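Local structure of uncharacterized protein (Shigella flexneri 5a str. M90T, 5EUR) at the interface of chains A and B. The protein is of unknown function and belongs to a family of uncharacterised proteins. Coordinates in Å, arbitrary orientation; residue numbers count along the deposited sequence, not the author numbering. Chains: chain A/B, Uncharacterized protein.

Contact 1 and contact 2 are neighbouring stretches of one interface between chains A and B, with the centres of their C-alpha atoms about 10 Å apart. Both use helix 28-43 of chain A: contact 2 takes its first turns, and contact 1 follows it toward its C-terminal end and adds residues at and just before the start of helix 68-75. A:Glu33 and B:Tyr5 belong to both. The N-terminal segment of chain B runs through both contacts, held by direct bonds in contact 1; in contact 2 it is joined by the end of strand 18-21, the loop residue B:Phe22 and B:Met39, which act through packing and water.

Contact 1: the interface of chains A and B. Residues chain A 33, 37, 41, 67-68, 70; chain B 2-5, 49.
B:Ile3 and A:Asn41 meet where the N-terminal arm of one copy lies against helix 28-43 of another, a segment-on-helix interface that joins chains A and B in the deposited assembly of three; the protein belongs to the DUF6971 family, and the structure alone does not show whether the contact is biological. The carboxamide of A:Asn41 reads the backbone of B:Ile3 at both ends. A:Asn41 OD1 accepts B:Ile3 N at 2.9 Å, nearly straight (165° at H), though the donor is tilted 19° from the carbonyl plane. A:Asn41 ND2 gives a hydrogen to B:Ile3 O at 3.1 Å, close to the amide plane and on a lone pair of the carbonyl. This pairing fixes the flip of the amide, since each end finds its complementary partner. Within chain B, B:Asn49 ND2 donates to B:Ser2 OG at 2.6 Å, bracing the arm just before B:Ile3.

The side chain of B:Ile3 provides the apolar part. CG1 stands between its own backbone N and carbonyl carbon (chi1 61°), and at the end of the chain B:Ile3 CD1 reaches A:Thr37 CG2 and A:Tyr67 CB, each at 3.8 Å, arriving at the edge of the A:Tyr67 ring. The other branch, B:Ile3 CG2, instead touches A:Tyr70 CD2 at 3.8 Å.

Farther along, A:Thr37 CG2 lies over one face of the B:Tyr5 ring, offset toward the rim and 3.5 Å from B:Tyr5 CE1. A:Thr37 OG1 turns away to bond A:Glu33 O, one turn back in the helix, at 3.0 Å, which helps fix chi1 and so keeps CG2 toward the ring. The carbonyl oxygen A:Glu33 O also lies 3.4 Å from B:Tyr5 CD1.

Contact 2: the interface of chains A and B. Residues chain A 29-30, 33-34; chain B 5-6, 8, 21-22, 39.
A:Glu33 sets its CB over the face of the B:Phe22 ring where the first half of helix 28-43 of chain A packs on the N-terminal segment of chain B, the end of its strand 18-21 and B:Phe22, which follows that strand. The patch is largely apolar, with water supplying its polar link; like the rest of this interface it may or may not persist outside the crystal.

The ring packing comes first. A:Glu33 CB sits over the centre of the B:Phe22 ring, 4.0 Å from its centroid. The bend at chi2 (-79°) carries the carboxylate off past the ring, toward the B:Arg6 side. A:Ile34 adds its CG1 at 3.8 Å from B:Phe22 CD2, so neighbouring residues of the helix share the ring. At the base of the B:Phe22 side chain, its CB rests 3.8 Å from A:Tyr30 CA.

Apolar contacts continue past the ring. A:Ile34 CG1 is anti to the carbonyl carbon (chi1 -59°), and the branch it carries ends in A:Ile34 CD1, which meets B:Leu8 CD2 at 3.8 Å, the two side chains crossing at about a right angle. The same CD1 approaches B:Met39 CE more loosely, while that methyl also covers the centre of one face of B:Tyr5 within chain B. A:Tyr30 CD1 lies 3.6 Å from the backbone oxygen B:Val21 O, and the same ring carbon borders B:Val21 CG1.

Polar groups are joined through water 1. The B:Arg6 side chain is poorly ordered; its charged atoms are not in contact with the A:Glu33 carboxylate, and any attraction between them is doubtful. Its backbone takes part instead: water 1 lies 2.9 Å from B:Arg6 N. The same water reaches A:Glu33 O and, on the side chain, stands 2.7 Å from the carboxylate oxygen A:Glu33 OE1.

Contact 1: the interface of chains A and B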
# COMPACT_ATOMS: atom_id res chain seq x y z
N GLU A 33 0.28 -7.63 6.83
CA GLU A 33 -0.55 -8.54 6.05
C GLU A 33 -0.73 -8.08 4.60
O GLU A 33 -0.82 -8.92 3.70
CB GLU A 33 -1.92 -8.69 6.71
CG GLU A 33 -1.88 -9.22 8.14
CD GLU A 33 -1.70 -10.72 8.20
OE1 GLU A 33 -1.63 -11.36 7.14
OE2 GLU A 33 -1.62 -11.26 9.33
N THR A 37 3.53 -8.19 2.25
CA THR A 37 3.22 -9.29 1.35
C THR A 37 3.25 -8.83 -0.10
O THR A 37 3.83 -9.50 -0.97
CB THR A 37 1.84 -9.85 1.69
OG1 THR A 37 1.82 -10.22 3.09
CG2 THR A 37 1.52 -11.06 0.82
N ASN A 41 5.80 -10.10 -3.02
CA ASN A 41 5.28 -10.68 -4.26
C ASN A 41 5.75 -9.91 -5.48
O ASN A 41 6.06 -10.50 -6.53
CB ASN A 41 3.74 -10.71 -4.22
CG ASN A 41 3.21 -11.92 -3.47
OD1 ASN A 41 3.92 -12.90 -3.30
ND2 ASN A 41 1.95 -11.86 -3.04
N TYR A 67 6.34 -15.06 5.63
CA TYR A 67 6.18 -14.79 4.20
C TYR A 67 6.66 -15.95 3.33
O TYR A 67 7.36 -15.76 2.34
CB TYR A 67 6.88 -13.49 3.84
CG TYR A 67 6.32 -12.35 4.65
CD1 TYR A 67 5.13 -11.74 4.27
CD2 TYR A 67 6.95 -11.93 5.81
CE1 TYR A 67 4.58 -10.72 5.03
CE2 TYR A 67 6.41 -10.90 6.57
CZ TYR A 67 5.23 -10.31 6.18
OH TYR A 67 4.71 -9.29 6.94
N GLY A 68 6.28 -17.17 3.73
CA GLY A 68 6.43 -18.33 2.86
C GLY A 68 7.80 -18.48 2.24
O GLY A 68 8.84 -18.44 2.92
N TYR A 70 9.60 -16.56 0.49
CA TYR A 70 10.52 -15.45 0.71
C TYR A 70 11.17 -15.58 2.08
O TYR A 70 12.37 -15.33 2.22
CB TYR A 70 9.78 -14.11 0.58
CG TYR A 70 9.22 -13.91 -0.81
CD1 TYR A 70 10.07 -13.66 -1.89
CD2 TYR A 70 7.86 -13.97 -1.06
CE1 TYR A 70 9.57 -13.48 -3.18
CE2 TYR A 70 7.36 -13.79 -2.34
CZ TYR A 70 8.21 -13.55 -3.39
OH TYR A 70 7.69 -13.39 -4.66
N SER B 2 3.15 -16.89 -6.18
CA SER B 2 3.09 -15.80 -5.20
C SER B 2 2.70 -16.35 -3.84
O SER B 2 2.19 -17.46 -3.72
CB SER B 2 2.08 -14.73 -5.65
OG SER B 2 0.74 -15.17 -5.48
N ILE B 3 2.96 -15.59 -2.81
CA ILE B 3 2.52 -16.02 -1.49
C ILE B 3 1.12 -15.49 -1.25
O ILE B 3 0.74 -14.40 -1.71
CB ILE B 3 3.51 -15.59 -0.38
CG1 ILE B 3 3.64 -14.06 -0.33
CG2 ILE B 3 4.88 -16.26 -0.57
CD1 ILE B 3 4.37 -13.59 0.93
N SER B 4 0.33 -16.27 -0.52
CA SER B 4 -1.06 -15.93 -0.33
C SER B 4 -1.23 -14.87 0.75
O SER B 4 -0.39 -14.69 1.63
CB SER B 4 -1.87 -17.17 0.06
OG SER B 4 -1.69 -18.18 -0.91
N TYR B 5 -2.36 -14.18 0.67
CA TYR B 5 -2.80 -13.30 1.73
C TYR B 5 -3.72 -14.09 2.66
O TYR B 5 -4.39 -15.05 2.24
CB TYR B 5 -3.55 -12.09 1.15
CG TYR B 5 -2.70 -11.22 0.24
CD1 TYR B 5 -2.13 -10.04 0.71
CD2 TYR B 5 -2.47 -11.56 -1.09
CE1 TYR B 5 -1.32 -9.25 -0.11
CE2 TYR B 5 -1.69 -10.78 -1.91
CZ TYR B 5 -1.13 -9.62 -1.42
OH TYR B 5 -0.34 -8.84 -2.24
N ASN B 49 -4.20 -17.53 -6.11
CA ASN B 49 -4.10 -16.37 -5.24
C ASN B 49 -5.00 -15.24 -5.72
O ASN B 49 -5.72 -14.62 -4.92
CB ASN B 49 -2.64 -15.91 -5.14
CG ASN B 49 -2.40 -14.97 -3.97
OD1 ASN B 49 -3.29 -14.71 -3.15
ND2 ASN B 49 -1.18 -14.46 -3.87

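Contact 2: the interface of chains A and B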
# COMPACT_ATOMS: atom_id res chain seq x y z
N LYS A 29 -1.00 -4.52 11.53
CA LYS A 29 -1.52 -5.65 10.76
C LYS A 29 -1.73 -5.29 9.30
O LYS A 29 -1.49 -6.13 8.42
CB LYS A 29 -2.82 -6.16 11.39
CG LYS A 29 -2.60 -6.76 12.77
CD LYS A 29 -1.90 -8.10 12.67
CE LYS A 29 -0.82 -8.25 13.71
NZ LYS A 29 0.53 -8.12 13.07
N TYR A 30 -2.17 -4.07 9.00
CA TYR A 30 -2.26 -3.68 7.59
C TYR A 30 -0.89 -3.71 6.94
O TYR A 30 -0.72 -4.23 5.83
CB TYR A 30 -2.89 -2.29 7.44
CG TYR A 30 -2.91 -1.81 6.01
CD1 TYR A 30 -3.89 -2.25 5.12
CD2 TYR A 30 -1.94 -0.93 5.54
CE1 TYR A 30 -3.91 -1.81 3.81
CE2 TYR A 30 -1.95 -0.49 4.22
CZ TYR A 30 -2.93 -0.94 3.37
OH TYR A 30 -2.93 -0.52 2.06
N GLU A 33 0.28 -7.63 6.83
CA GLU A 33 -0.55 -8.54 6.05
C GLU A 33 -0.73 -8.08 4.60
O GLU A 33 -0.82 -8.92 3.70
CB GLU A 33 -1.92 -8.69 6.71
CG GLU A 33 -1.88 -9.22 8.14
CD GLU A 33 -1.70 -10.72 8.20
OE1 GLU A 33 -1.63 -11.36 7.14
OE2 GLU A 33 -1.62 -11.26 9.33
N ILE A 34 -0.84 -6.77 4.36
CA ILE A 34 -1.06 -6.27 3.00
C ILE A 34 0.23 -5.72 2.38
O ILE A 34 0.66 -6.16 1.30
CB ILE A 34 -2.17 -5.19 2.98
CG1 ILE A 34 -3.48 -5.76 3.53
CG2 ILE A 34 -2.34 -4.65 1.57
CD1 ILE A 34 -4.20 -6.68 2.58
N TYR B 5 -2.36 -14.18 0.67
CA TYR B 5 -2.80 -13.30 1.73
C TYR B 5 -3.72 -14.09 2.66
O TYR B 5 -4.39 -15.05 2.24
CB TYR B 5 -3.55 -12.09 1.15
CG TYR B 5 -2.70 -11.22 0.24
CD1 TYR B 5 -2.13 -10.04 0.71
CD2 TYR B 5 -2.47 -11.56 -1.09
CE1 TYR B 5 -1.32 -9.25 -0.11
CE2 TYR B 5 -1.69 -10.78 -1.91
CZ TYR B 5 -1.13 -9.62 -1.42
OH TYR B 5 -0.34 -8.84 -2.24
N ARG B 6 -3.74 -13.71 3.92
CA ARG B 6 -4.78 -14.18 4.81
C ARG B 6 -6.12 -13.62 4.34
O ARG B 6 -6.17 -12.70 3.51
CB ARG B 6 -4.40 -13.79 6.25
CG ARG B 6 -3.35 -14.77 6.82
CD ARG B 6 -3.05 -14.61 8.36
NE ARG B 6 -2.17 -15.50 9.05
CZ ARG B 6 -2.11 -16.76 9.03
NH1 ARG B 6 -3.00 -17.46 8.46
NH2 ARG B 6 -1.18 -17.34 9.72
N LEU B 8 -8.98 -11.47 3.72
CA LEU B 8 -8.86 -10.02 3.84
C LEU B 8 -9.94 -9.49 4.77
O LEU B 8 -11.13 -9.73 4.55
CB LEU B 8 -8.95 -9.34 2.47
CG LEU B 8 -7.95 -9.75 1.39
CD1 LEU B 8 -8.16 -8.92 0.12
CD2 LEU B 8 -6.50 -9.66 1.88
N VAL B 21 -9.41 -1.97 6.64
CA VAL B 21 -8.67 -3.14 6.16
C VAL B 21 -7.62 -3.46 7.21
O VAL B 21 -6.67 -2.69 7.38
CB VAL B 21 -8.03 -2.88 4.79
CG1 VAL B 21 -7.41 -4.16 4.25
CG2 VAL B 21 -9.06 -2.32 3.81
N PHE B 22 -7.78 -4.58 7.91
CA PHE B 22 -6.83 -4.99 8.95
C PHE B 22 -6.53 -3.85 9.93
O PHE B 22 -5.38 -3.59 10.29
CB PHE B 22 -5.53 -5.52 8.33
CG PHE B 22 -5.67 -6.90 7.73
CD1 PHE B 22 -5.89 -8.00 8.55
CD2 PHE B 22 -5.60 -7.09 6.37
CE1 PHE B 22 -6.02 -9.27 8.01
CE2 PHE B 22 -5.73 -8.36 5.82
CZ PHE B 22 -5.94 -9.44 6.64
N MET B 39 -1.92 -5.61 -5.50
CA MET B 39 -1.94 -6.97 -4.97
C MET B 39 -2.12 -7.98 -6.10
O MET B 39 -1.38 -8.97 -6.23
CB MET B 39 -3.07 -7.13 -3.95
CG MET B 39 -2.88 -6.33 -2.65
SD MET B 39 -4.40 -6.25 -1.66
CE MET B 39 -4.65 -7.99 -1.28
O HOH W 1 -1.95 -11.50 4.44